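Local structure of uncharacterized protein lp_2219 (Lactobacillus plantarum, 3HFQ) at residues Gly8-Lys13 and Val303-Asp308; Ile65-Ile70 and His76-Val81; Val112-Ile115 and Leu121-Thr124; Leu192-Asp197 and Leu214-Gln219; Ser282-Phe287 and Leu325-Thr330. The protein is of unknown function but folds as a seven-bladed beta-propeller of the lactonase family, so it may act on a sugar lactone or a related small molecule. The protein carries 1 engineered substitution. All blocks are in the same frame, centred on the assembly; numbering follows the deposited sequence.

Interaction 1: Gly8-Lys13 and Val303-Asp308; sequences GTYTKK and VNQNTD
One water links K13 to the turn Q305-D308, and three groups hold it: it accepts from K13 NZ at 2.8 Å, donates to the backbone oxygen Q305 O at 2.8 Å, and donates to D308 OD2 at 2.6 Å. D308 OD2 has a second donor in the backbone N of E333, which helps to fix the carboxylate that receives the water. The ammonium group does not touch the acid directly, since K13 NZ lies 4.9 Å from D308 OD1. The direct side-chain contact is between Y10 and Q305. The amide oxygen Q305 OE1 lies 3.5 Å from Y10 CE2, approaching obliquely, while ring and amide planes are only 16° apart. Q305 gets there on a fully extended chain, its CG opposite the backbone N (chi1 -179°). K12 NZ sits over one face of the Y10 ring, 4.0 Å above its plane and offset toward the rim. Y10 also packs on V335 of strand 334-339, the C-terminal strand that pairs with 2-9 to close the propeller, whereas Q305 follows strand 299-304 of the adjacent blade. Across this blade boundary the water relays the attraction between K13 and D308, which is probably weaker than in a direct salt bridge.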
# COMPACT_ATOMS: atom_id res chain seq x y z
N GLY A 8 8.53 -5.97 3.44
CA GLY A 8 8.93 -5.96 2.05
C GLY A 8 10.09 -4.98 1.95
O GLY A 8 10.18 -4.07 2.77
N THR A 9 10.96 -5.15 0.97
CA THR A 9 12.12 -4.27 0.85
C THR A 9 12.60 -4.13 -0.58
O THR A 9 12.09 -4.77 -1.50
CB THR A 9 13.34 -4.84 1.60
OG1 THR A 9 13.82 -5.99 0.90
CG2 THR A 9 12.96 -5.26 3.02
N TYR A 10 13.61 -3.28 -0.74
CA TYR A 10 14.30 -3.08 -2.00
C TYR A 10 15.55 -3.88 -1.68
O TYR A 10 15.87 -4.07 -0.51
CB TYR A 10 14.70 -1.62 -2.18
CG TYR A 10 13.74 -0.79 -3.00
CD1 TYR A 10 13.70 -0.90 -4.38
CD2 TYR A 10 12.86 0.09 -2.38
CE1 TYR A 10 12.82 -0.13 -5.14
CE2 TYR A 10 11.98 0.86 -3.12
CZ TYR A 10 11.96 0.74 -4.50
OH TYR A 10 11.09 1.51 -5.24
N THR A 11 16.25 -4.37 -2.70
CA THR A 11 17.47 -5.13 -2.45
C THR A 11 18.60 -4.56 -3.29
O THR A 11 19.23 -5.27 -4.07
CB THR A 11 17.28 -6.62 -2.78
OG1 THR A 11 16.81 -6.76 -4.13
CG2 THR A 11 16.27 -7.25 -1.83
N LYS A 12 18.84 -3.27 -3.12
CA LYS A 12 19.87 -2.56 -3.86
C LYS A 12 21.14 -2.32 -3.05
O LYS A 12 22.18 -1.96 -3.61
CB LYS A 12 19.32 -1.21 -4.36
CG LYS A 12 18.15 -1.34 -5.32
CD LYS A 12 17.65 0.01 -5.83
CE LYS A 12 16.95 0.81 -4.74
NZ LYS A 12 16.35 2.07 -5.26
N LYS A 13 21.07 -2.53 -1.74
CA LYS A 13 22.23 -2.32 -0.88
C LYS A 13 22.60 -3.49 0.02
O LYS A 13 23.61 -4.16 -0.20
CB LYS A 13 22.04 -1.05 -0.03
CG LYS A 13 22.03 0.23 -0.85
CD LYS A 13 21.93 1.48 0.02
CE LYS A 13 20.54 1.66 0.60
NZ LYS A 13 20.44 2.91 1.41
N VAL A 303 8.02 1.59 8.62
CA VAL A 303 9.38 1.28 8.20
C VAL A 303 9.92 2.45 7.41
O VAL A 303 9.19 3.06 6.63
CB VAL A 303 9.46 0.00 7.32
CG1 VAL A 303 9.15 -1.22 8.15
CG2 VAL A 303 8.50 0.10 6.13
N ASN A 304 11.19 2.76 7.62
CA ASN A 304 11.85 3.86 6.93
C ASN A 304 12.83 3.30 5.92
O ASN A 304 13.78 2.60 6.27
CB ASN A 304 12.57 4.75 7.94
CG ASN A 304 11.62 5.41 8.92
OD1 ASN A 304 10.89 6.33 8.56
ND2 ASN A 304 11.61 4.92 10.15
N GLN A 305 12.58 3.63 4.66
CA GLN A 305 13.37 3.16 3.53
C GLN A 305 14.86 3.50 3.52
O GLN A 305 15.70 2.62 3.33
CB GLN A 305 12.72 3.68 2.23
CG GLN A 305 13.40 3.26 0.95
CD GLN A 305 12.70 3.81 -0.29
OE1 GLN A 305 13.18 3.64 -1.40
NE2 GLN A 305 11.56 4.45 -0.09
N ASN A 306 15.19 4.77 3.73
CA ASN A 306 16.59 5.20 3.66
C ASN A 306 17.47 5.00 4.90
O ASN A 306 18.69 5.01 4.78
CB ASN A 306 16.66 6.68 3.24
CG ASN A 306 16.05 6.92 1.88
OD1 ASN A 306 15.97 6.02 1.04
ND2 ASN A 306 15.62 8.16 1.63
N THR A 307 16.87 4.81 6.07
CA THR A 307 17.65 4.61 7.28
C THR A 307 17.62 3.18 7.81
O THR A 307 18.16 2.90 8.88
CB THR A 307 17.21 5.60 8.38
OG1 THR A 307 15.78 5.62 8.46
CG2 THR A 307 17.72 7.01 8.06
N ASP A 308 16.99 2.29 7.05
CA ASP A 308 16.94 0.88 7.41
C ASP A 308 16.41 0.60 8.82
O ASP A 308 16.94 -0.26 9.51
CB ASP A 308 18.33 0.26 7.30
CG ASP A 308 18.96 0.48 5.94
OD1 ASP A 308 20.12 0.92 5.89
OD2 ASP A 308 18.29 0.21 4.92
O HOH W 1 18.29 1.78 2.84

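Interaction 2: Ile65-Ile70 and His76-Val81; sequences IAAWQI and HKLNTV
W68 and K77 meet with the indole beside the lysine backbone: W68 CE3 is 3.6 Å from K77 CA, an oblique approach, and K77 CG lies 4.3 Å above one face of the ring, offset toward the rim. W68 CG stands beside the backbone N (chi1 -40°), which carries the six-membered ring across to the neighbouring strand, while the indole N-H bonds S55 OG of strand 52-59. The second flat group, the H76 imidazole, comes obliquely to the backbone oxygen Q69 O, with H76 CD2 at 3.8 Å. Both contacts belong to the antiparallel hairpin of strands 62-71 and 74-84, the outer half of a four-stranded propeller blade. Six backbone hydrogen bonds join the segments. Among them A67 N reaches N79 O at 2.8 Å with an N-H...O angle of 169°, and L78 N reaches A67 O at 2.8 Å. L78 and N79 thus both face A67, a classic beta bulge. L78 CD1 then lies 3.8 Å from W68 C, and N79 OD1, 3.7 Å from A67 CB, accepts from L121 N in the next blade. The chemistry is therefore divided: nearly straight backbone bonds set the strand pairing, the indole is held by apolar lysine carbons and a polar N-H bond, and the bulge offers an amide oxygen that ties this blade to its neighbour.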
# COMPACT_ATOMS: atom_id res chain seq x y z
N ILE A 65 5.48 -10.97 -10.37
CA ILE A 65 5.05 -11.41 -9.04
C ILE A 65 5.51 -12.83 -8.73
O ILE A 65 5.48 -13.71 -9.59
CB ILE A 65 3.51 -11.39 -8.94
CG1 ILE A 65 2.99 -9.97 -9.21
CG2 ILE A 65 3.07 -11.88 -7.56
CD1 ILE A 65 3.40 -8.93 -8.17
N ALA A 66 5.94 -13.04 -7.49
CA ALA A 66 6.39 -14.35 -7.03
C ALA A 66 5.36 -14.87 -6.04
O ALA A 66 4.82 -14.10 -5.24
CB ALA A 66 7.76 -14.25 -6.36
N ALA A 67 5.09 -16.17 -6.10
CA ALA A 67 4.13 -16.81 -5.21
C ALA A 67 4.84 -17.74 -4.24
O ALA A 67 5.69 -18.54 -4.65
CB ALA A 67 3.10 -17.59 -6.02
N TRP A 68 4.50 -17.64 -2.96
CA TRP A 68 5.10 -18.48 -1.93
C TRP A 68 4.03 -19.06 -1.01
O TRP A 68 2.98 -18.46 -0.82
CB TRP A 68 6.05 -17.66 -1.04
CG TRP A 68 6.91 -16.66 -1.73
CD1 TRP A 68 6.52 -15.44 -2.20
CD2 TRP A 68 8.30 -16.77 -1.99
NE1 TRP A 68 7.60 -14.78 -2.75
CE2 TRP A 68 8.71 -15.59 -2.65
CE3 TRP A 68 9.26 -17.78 -1.76
CZ2 TRP A 68 10.03 -15.36 -3.05
CZ3 TRP A 68 10.57 -17.56 -2.16
CH2 TRP A 68 10.94 -16.36 -2.81
N GLN A 69 4.31 -20.24 -0.46
CA GLN A 69 3.40 -20.85 0.51
C GLN A 69 4.11 -20.70 1.85
O GLN A 69 5.24 -21.16 2.01
CB GLN A 69 3.19 -22.34 0.23
CG GLN A 69 2.42 -23.06 1.35
CD GLN A 69 0.97 -22.62 1.45
OE1 GLN A 69 0.16 -22.92 0.57
NE2 GLN A 69 0.63 -21.91 2.52
N ILE A 70 3.45 -20.04 2.80
CA ILE A 70 4.05 -19.87 4.12
C ILE A 70 3.76 -21.12 4.94
O ILE A 70 2.64 -21.62 4.95
CB ILE A 70 3.45 -18.64 4.85
CG1 ILE A 70 3.64 -17.38 4.00
CG2 ILE A 70 4.12 -18.48 6.21
CD1 ILE A 70 5.07 -17.12 3.59
N HIS A 76 7.95 -21.33 1.11
CA HIS A 76 8.31 -22.22 0.01
C HIS A 76 7.86 -21.58 -1.30
O HIS A 76 6.69 -21.21 -1.44
CB HIS A 76 7.62 -23.58 0.18
CG HIS A 76 7.89 -24.23 1.50
ND1 HIS A 76 9.14 -24.69 1.87
CD2 HIS A 76 7.07 -24.50 2.55
CE1 HIS A 76 9.08 -25.20 3.09
NE2 HIS A 76 7.83 -25.10 3.52
N LYS A 77 8.78 -21.44 -2.25
CA LYS A 77 8.45 -20.83 -3.53
C LYS A 77 7.55 -21.75 -4.36
O LYS A 77 7.81 -22.95 -4.47
CB LYS A 77 9.73 -20.54 -4.33
CG LYS A 77 9.47 -19.83 -5.66
CD LYS A 77 10.75 -19.63 -6.45
CE LYS A 77 11.26 -20.93 -7.05
NZ LYS A 77 10.35 -21.46 -8.12
N LEU A 78 6.50 -21.18 -4.93
CA LEU A 78 5.58 -21.96 -5.75
C LEU A 78 5.93 -21.72 -7.22
O LEU A 78 6.22 -22.66 -7.95
CB LEU A 78 4.13 -21.55 -5.46
CG LEU A 78 3.68 -21.86 -4.02
CD1 LEU A 78 2.37 -21.14 -3.71
CD2 LEU A 78 3.52 -23.37 -3.85
N ASN A 79 5.93 -20.46 -7.63
CA ASN A 79 6.29 -20.11 -9.00
C ASN A 79 6.32 -18.59 -9.12
O ASN A 79 6.10 -17.88 -8.14
CB ASN A 79 5.28 -20.71 -10.00
CG ASN A 79 4.03 -19.85 -10.19
OD1 ASN A 79 3.46 -19.32 -9.24
ND2 ASN A 79 3.60 -19.73 -11.44
N THR A 80 6.65 -18.10 -10.31
CA THR A 80 6.68 -16.66 -10.54
C THR A 80 6.10 -16.38 -11.91
O THR A 80 6.10 -17.25 -12.79
CB THR A 80 8.13 -16.08 -10.52
OG1 THR A 80 8.85 -16.52 -11.68
CG2 THR A 80 8.87 -16.54 -9.27
N VAL A 81 5.57 -15.18 -12.09
CA VAL A 81 5.01 -14.75 -13.36
C VAL A 81 5.71 -13.44 -13.66
O VAL A 81 5.40 -12.41 -13.06
CB VAL A 81 3.50 -14.51 -13.27
CG1 VAL A 81 2.98 -13.95 -14.59
CG2 VAL A 81 2.79 -15.82 -12.94

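Interaction 3: Val112-Ile115 and Leu121-Thr124; sequences VMKI and LTLT
The hairpin of strands 109-115 and 121-128 forms the outer half of a four-stranded blade, and this contact lies next to its turn. Three backbone bonds establish the antiparallel pairing: T124 N to V112 O at 2.9 Å, K114 N to T122 O at 2.8 Å, and T122 N to K114 O at 3.1 Å, the last bent to 137° at the hydrogen. On the face bearing M113, I115, L121 and L123 the packing is apolar. L121 divides its two methyls between neighbours: CD1 meets the selenium of M113, a selenomethionine, at 3.8 Å, the two side chains crossing at about a right angle, while L121 CD2 lies 3.7 Å from I115 CG1, those side chains running alongside each other. I65 and V81 of the adjacent blade pack against M113 and L121. The other face carries K114 and T122. K114 CG sits between its own backbone N and carbonyl carbon (chi1 60°), and the chain then extends alongside T122, bringing K114 CE within 3.9 Å of T122 CB. T124 CG2 lies against the same lysine, and T124 OG1 is hydrogen-bonded to G173 O. A water donates to K114 O and is hydrogen-bonded to T122 OG1 at 2.6 Å. The two faces thus differ in chemistry: methyls and selenium seal the interface with the next blade, while on the other side K114 and T122 are exposed and a water bridges the lysine carbonyl and the threonine hydroxyl.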
# COMPACT_ATOMS: atom_id res chain seq x y z
N VAL A 112 -3.60 -8.81 -14.12
CA VAL A 112 -4.44 -9.75 -13.39
C VAL A 112 -3.90 -11.16 -13.60
O VAL A 112 -3.54 -11.54 -14.71
CB VAL A 112 -5.91 -9.71 -13.89
CG1 VAL A 112 -6.79 -10.61 -13.01
CG2 VAL A 112 -6.42 -8.28 -13.90
N MSE A 113 -3.83 -11.93 -12.51
CA MSE A 113 -3.35 -13.30 -12.56
C MSE A 113 -4.34 -14.17 -11.81
O MSE A 113 -4.99 -13.70 -10.88
CB MSE A 113 -1.97 -13.39 -11.89
CG MSE A 113 -0.86 -12.68 -12.64
SE MSE A 113 0.59 -12.18 -11.48
CE MSE A 113 1.49 -10.90 -12.63
N LYS A 114 -4.46 -15.43 -12.21
CA LYS A 114 -5.39 -16.34 -11.53
C LYS A 114 -4.62 -17.28 -10.62
O LYS A 114 -3.52 -17.72 -10.95
CB LYS A 114 -6.22 -17.13 -12.55
CG LYS A 114 -5.42 -17.99 -13.51
CD LYS A 114 -6.35 -18.68 -14.51
CE LYS A 114 -5.58 -19.60 -15.44
NZ LYS A 114 -6.46 -20.22 -16.48
N ILE A 115 -5.20 -17.58 -9.46
CA ILE A 115 -4.56 -18.46 -8.48
C ILE A 115 -4.96 -19.92 -8.68
O ILE A 115 -6.15 -20.25 -8.70
CB ILE A 115 -4.95 -18.03 -7.04
CG1 ILE A 115 -4.67 -16.54 -6.85
CG2 ILE A 115 -4.20 -18.86 -6.02
CD1 ILE A 115 -5.24 -15.97 -5.57
N LEU A 121 0.51 -18.94 -9.66
CA LEU A 121 -0.15 -17.95 -10.51
C LEU A 121 0.01 -18.13 -12.02
O LEU A 121 0.96 -18.75 -12.49
CB LEU A 121 0.33 -16.55 -10.15
CG LEU A 121 0.11 -16.07 -8.72
CD1 LEU A 121 0.69 -14.67 -8.56
CD2 LEU A 121 -1.38 -16.08 -8.39
N THR A 122 -0.95 -17.57 -12.75
CA THR A 122 -0.96 -17.59 -14.21
C THR A 122 -1.51 -16.25 -14.69
O THR A 122 -2.59 -15.82 -14.26
CB THR A 122 -1.86 -18.70 -14.78
OG1 THR A 122 -1.46 -19.97 -14.24
CG2 THR A 122 -1.75 -18.75 -16.30
N LEU A 123 -0.78 -15.59 -15.58
CA LEU A 123 -1.19 -14.29 -16.11
C LEU A 123 -2.45 -14.42 -16.96
O LEU A 123 -2.57 -15.35 -17.77
CB LEU A 123 -0.07 -13.71 -16.97
CG LEU A 123 -0.31 -12.34 -17.62
CD1 LEU A 123 -0.41 -11.26 -16.54
CD2 LEU A 123 0.84 -12.04 -18.57
N THR A 124 -3.39 -13.49 -16.79
CA THR A 124 -4.63 -13.51 -17.56
C THR A 124 -4.87 -12.22 -18.34
O THR A 124 -5.41 -12.26 -19.44
CB THR A 124 -5.87 -13.75 -16.66
OG1 THR A 124 -5.92 -12.77 -15.62
CG2 THR A 124 -5.84 -15.15 -16.05
O HOH W 2 -2.84 -20.36 -12.04

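Interaction 4: Leu192-Asp197 and Leu214-Gln219; sequences LVFSPD and LKYDTQ. Engineered in segment 214-219: T218 (natural residue Ala).
F194 drives the edge of its ring into the face of Y216, a T-shaped pair with centroids 5.2 Å apart and planes at 76°. The touching atom is F194 CE2, 3.6 Å from Y216 CG and 3.7 Å from Y216 CB, so the edge meets the root of the tyrosine ring and not its hydroxyl end. Y216 CG stands opposite the backbone N (chi1 -180°), sending the ring out from strand 210-217 over the intervening strand 200-205. The pair therefore joins the first and third strands of one blade, with the CA atoms of F194 and Y216 8.8 Å apart. Around them, F194 packs on A201 of the second strand, 200-205, and on P150, the F223 ring meets Y216, and D151 OD1 bonds Y216 OH. Beyond F194, S195 OG donates to D197 OD1 at 2.7 Å, pinning the turn; beyond Y216, D217 OD1 accepts from Q219 N at 3.0 Å in an Asx turn. Replacing Y216 with an alanine removes the ring face and hydroxyl, which would probably leave the F194 edge without its cover and D151 without this partner. The chemistry implies a dispersion and quadrupole contact that probably limits turning of the F194 ring, joined to a polar tether between adjacent blades.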
# COMPACT_ATOMS: atom_id res chain seq x y z
N LEU A 192 -5.34 4.60 -1.96
CA LEU A 192 -6.60 5.00 -1.35
C LEU A 192 -7.06 3.90 -0.40
O LEU A 192 -6.51 2.80 -0.38
CB LEU A 192 -7.68 5.25 -2.43
CG LEU A 192 -8.23 4.14 -3.33
CD1 LEU A 192 -9.11 3.17 -2.53
CD2 LEU A 192 -9.06 4.79 -4.43
N VAL A 193 -8.07 4.22 0.41
CA VAL A 193 -8.62 3.27 1.36
C VAL A 193 -10.10 3.61 1.54
O VAL A 193 -10.46 4.79 1.62
CB VAL A 193 -7.88 3.33 2.73
CG1 VAL A 193 -8.06 4.70 3.38
CG2 VAL A 193 -8.38 2.22 3.64
N PHE A 194 -10.95 2.59 1.58
CA PHE A 194 -12.39 2.79 1.74
C PHE A 194 -12.82 2.73 3.20
O PHE A 194 -12.19 2.07 4.02
CB PHE A 194 -13.18 1.73 0.96
CG PHE A 194 -13.33 2.02 -0.50
CD1 PHE A 194 -12.39 1.56 -1.42
CD2 PHE A 194 -14.42 2.75 -0.96
CE1 PHE A 194 -12.54 1.82 -2.78
CE2 PHE A 194 -14.57 3.02 -2.33
CZ PHE A 194 -13.64 2.55 -3.23
N SER A 195 -13.92 3.42 3.49
CA SER A 195 -14.49 3.44 4.83
C SER A 195 -15.18 2.10 5.06
O SER A 195 -15.54 1.41 4.10
CB SER A 195 -15.52 4.57 4.95
OG SER A 195 -16.60 4.37 4.06
N PRO A 196 -15.40 1.72 6.33
CA PRO A 196 -16.05 0.45 6.68
C PRO A 196 -17.42 0.24 6.03
O PRO A 196 -17.77 -0.89 5.67
CB PRO A 196 -16.14 0.52 8.20
CG PRO A 196 -14.95 1.35 8.57
CD PRO A 196 -15.00 2.45 7.54
N ASP A 197 -18.21 1.31 5.87
CA ASP A 197 -19.53 1.17 5.26
C ASP A 197 -19.47 1.27 3.74
O ASP A 197 -20.50 1.19 3.06
CB ASP A 197 -20.52 2.20 5.82
CG ASP A 197 -20.11 3.63 5.55
OD1 ASP A 197 -19.12 3.86 4.82
OD2 ASP A 197 -20.79 4.54 6.06
N LEU A 214 -13.45 11.24 -0.91
CA LEU A 214 -14.33 10.93 -2.03
C LEU A 214 -15.56 10.16 -1.58
O LEU A 214 -15.50 9.37 -0.63
CB LEU A 214 -13.60 10.06 -3.06
CG LEU A 214 -12.18 10.45 -3.48
CD1 LEU A 214 -11.59 9.31 -4.30
CD2 LEU A 214 -12.21 11.75 -4.28
N LYS A 215 -16.69 10.41 -2.25
CA LYS A 215 -17.92 9.69 -1.96
C LYS A 215 -18.00 8.63 -3.06
O LYS A 215 -17.82 8.95 -4.24
CB LYS A 215 -19.13 10.62 -2.05
CG LYS A 215 -20.47 9.92 -1.82
CD LYS A 215 -20.68 9.55 -0.36
CE LYS A 215 -21.94 8.70 -0.16
NZ LYS A 215 -21.79 7.35 -0.78
N TYR A 216 -18.24 7.38 -2.68
CA TYR A 216 -18.34 6.30 -3.67
C TYR A 216 -19.78 5.79 -3.73
O TYR A 216 -20.42 5.60 -2.70
CB TYR A 216 -17.41 5.15 -3.29
CG TYR A 216 -17.43 3.99 -4.25
CD1 TYR A 216 -16.90 4.10 -5.53
CD2 TYR A 216 -17.99 2.76 -3.88
CE1 TYR A 216 -16.91 3.03 -6.42
CE2 TYR A 216 -18.01 1.68 -4.76
CZ TYR A 216 -17.46 1.82 -6.03
OH TYR A 216 -17.46 0.75 -6.90
N ASP A 217 -20.27 5.57 -4.94
CA ASP A 217 -21.63 5.06 -5.13
C ASP A 217 -21.56 3.69 -5.80
O ASP A 217 -21.12 3.57 -6.95
CB ASP A 217 -22.44 6.03 -6.00
CG ASP A 217 -23.90 5.63 -6.11
OD1 ASP A 217 -24.29 4.58 -5.55
OD2 ASP A 217 -24.67 6.37 -6.75
N THR A 218 -22.00 2.65 -5.10
CA THR A 218 -21.96 1.31 -5.66
C THR A 218 -22.85 1.17 -6.89
O THR A 218 -22.59 0.34 -7.76
CB THR A 218 -22.37 0.25 -4.62
OG1 THR A 218 -23.69 0.54 -4.14
CG2 THR A 218 -21.39 0.27 -3.46
N GLN A 219 -23.91 1.97 -6.97
CA GLN A 219 -24.82 1.90 -8.11
C GLN A 219 -24.16 2.36 -9.41
O GLN A 219 -24.44 1.81 -10.48
CB GLN A 219 -26.08 2.73 -7.85
CG GLN A 219 -26.91 2.22 -6.67
CD GLN A 219 -28.33 2.77 -6.67
OE1 GLN A 219 -28.54 3.98 -6.76
NE2 GLN A 219 -29.31 1.88 -6.57

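Interaction 5: Ser282-Phe287 and Leu325-Thr330; sequences STEGDF and LQKDVT
E284 starts its contact with K327 at CB, which lies 3.9 Å from K327 CB. Its CG, anti to the carbonyl carbon (chi1 -59°), is 4.1 Å from K327 CD, and the bend at chi2 (-55°) then turns the carboxylate; the two side chains cross obliquely. At the tip, E284 OE1 comes 3.8 Å from K327 CD and 4.0 Å from K327 NZ, a salt bridge that is long. A water fills in for the missing closeness, donating to E284 OE1 at 2.8 Å and accepting from K327 NZ at 3.0 Å; a second water takes the same path with a weak bond to the lysine. An extended chain beyond CG brings the K327 ammonium level with the carboxylate. The contact sits on the propeller surface, where the loop from the outermost strand of one blade, 275-282, to the innermost strand of the next, 290-293, passes the outermost strand 322-330 of that next blade. An ST turn shapes the loop: E284 N donates to S282 OG at 3.0 Å, with an N-H...O angle of 161°. An alanine at E284 lacks CG and the carboxylate, which would probably uncover the lysine's carbons and leave its ammonium and the two bridging waters without their acidic mate. The backbone of E284 holds a second watery link, since two further waters donate to E284 O. One accepts from D328 N and the other donates to D328 OD1 at 2.7 Å, an oxygen that also accepts from N309 ND2.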
# COMPACT_ATOMS: atom_id res chain seq x y z
N SER A 282 6.89 12.08 14.17
CA SER A 282 8.05 11.60 13.45
C SER A 282 8.08 10.08 13.36
O SER A 282 7.66 9.39 14.29
CB SER A 282 9.33 12.09 14.12
OG SER A 282 10.48 11.52 13.51
N THR A 283 8.58 9.57 12.24
CA THR A 283 8.70 8.13 12.04
C THR A 283 10.08 7.64 12.52
O THR A 283 10.40 6.46 12.41
CB THR A 283 8.51 7.74 10.56
OG1 THR A 283 9.48 8.42 9.74
CG2 THR A 283 7.10 8.12 10.10
N GLU A 284 10.87 8.56 13.07
CA GLU A 284 12.20 8.25 13.59
C GLU A 284 13.12 7.63 12.54
O GLU A 284 13.90 6.71 12.84
CB GLU A 284 12.10 7.32 14.80
CG GLU A 284 11.28 7.86 15.97
CD GLU A 284 11.76 9.21 16.47
OE1 GLU A 284 12.98 9.49 16.37
OE2 GLU A 284 10.93 9.99 16.97
N GLY A 285 13.03 8.13 11.32
CA GLY A 285 13.85 7.62 10.24
C GLY A 285 13.57 8.43 8.99
O GLY A 285 12.78 9.37 9.03
N ASP A 286 14.20 8.06 7.88
CA ASP A 286 14.01 8.79 6.64
C ASP A 286 13.21 7.99 5.61
O ASP A 286 13.47 6.81 5.38
CB ASP A 286 15.37 9.19 6.06
CG ASP A 286 15.26 10.14 4.87
OD1 ASP A 286 14.47 11.11 4.94
OD2 ASP A 286 15.98 9.93 3.86
N PHE A 287 12.22 8.65 5.01
CA PHE A 287 11.36 8.07 3.99
C PHE A 287 10.46 6.90 4.37
O PHE A 287 10.69 5.76 3.96
CB PHE A 287 12.19 7.71 2.75
CG PHE A 287 12.25 8.81 1.72
CD1 PHE A 287 12.60 10.10 2.09
CD2 PHE A 287 11.93 8.55 0.39
CE1 PHE A 287 12.63 11.13 1.14
CE2 PHE A 287 11.97 9.57 -0.56
CZ PHE A 287 12.32 10.86 -0.18
N LEU A 325 7.22 4.05 21.12
CA LEU A 325 7.52 2.96 22.04
C LEU A 325 8.93 2.46 21.80
O LEU A 325 9.72 2.29 22.74
CB LEU A 325 6.54 1.79 21.86
CG LEU A 325 5.14 1.93 22.48
CD1 LEU A 325 4.32 0.69 22.15
CD2 LEU A 325 5.27 2.10 24.00
N GLN A 326 9.27 2.22 20.54
CA GLN A 326 10.60 1.74 20.20
C GLN A 326 10.99 2.17 18.80
O GLN A 326 10.16 2.22 17.89
CB GLN A 326 10.64 0.21 20.31
CG GLN A 326 12.00 -0.42 20.04
CD GLN A 326 11.97 -1.93 20.11
OE1 GLN A 326 10.89 -2.53 20.19
NE2 GLN A 326 13.14 -2.56 20.08
N LYS A 327 12.27 2.49 18.63
CA LYS A 327 12.78 2.91 17.33
C LYS A 327 14.07 2.18 17.02
O LYS A 327 14.58 1.42 17.85
CB LYS A 327 13.04 4.42 17.31
CG LYS A 327 14.14 4.89 18.26
CD LYS A 327 14.41 6.39 18.12
CE LYS A 327 15.52 6.86 19.05
NZ LYS A 327 15.82 8.32 18.87
N ASP A 328 14.58 2.42 15.83
CA ASP A 328 15.83 1.82 15.38
C ASP A 328 15.88 0.30 15.33
O ASP A 328 16.92 -0.30 15.62
CB ASP A 328 16.99 2.36 16.21
CG ASP A 328 17.21 3.84 15.99
OD1 ASP A 328 17.05 4.29 14.84
OD2 ASP A 328 17.57 4.56 16.95
N VAL A 329 14.76 -0.33 14.98
CA VAL A 329 14.73 -1.78 14.83
C VAL A 329 15.20 -1.96 13.39
O VAL A 329 14.57 -1.46 12.46
CB VAL A 329 13.30 -2.34 14.96
CG1 VAL A 329 13.31 -3.84 14.65
CG2 VAL A 329 12.77 -2.10 16.37
N THR A 330 16.30 -2.67 13.20
CA THR A 330 16.85 -2.84 11.86
C THR A 330 16.09 -3.72 10.88
O THR A 330 15.86 -4.91 11.11
CB THR A 330 18.32 -3.33 11.93
OG1 THR A 330 19.08 -2.43 12.75
CG2 THR A 330 18.94 -3.36 10.53
O HOH W 3 13.39 3.97 13.69
O HOH W 4 15.74 9.08 16.01
O HOH W 5 16.14 6.79 14.55
O HOH W 6 14.35 11.04 18.32

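How the interactions relate
Interactions 2 and 3 are the extensive, partly buried contacts: each zips the outer hairpin of its own blade with backbone bonds, and the two hairpins belong to neighbouring blades that touch, their centres about 12 Å apart. Interaction 4 is also partly buried but rests on an aromatic pair, with no hydrogen bond between its segments, bridging the first and third strands of another blade. Interactions 1 and 5 are surface contacts mediated largely by water, and both reach the blade containing strands 299-304 and 322-330. They touch through N304 OD1 with T283 OG1 and N306 ND2 with D286 OD2. Interactions 3 and 5, centres about 37 Å apart, lie on opposite sides of the chain's centre.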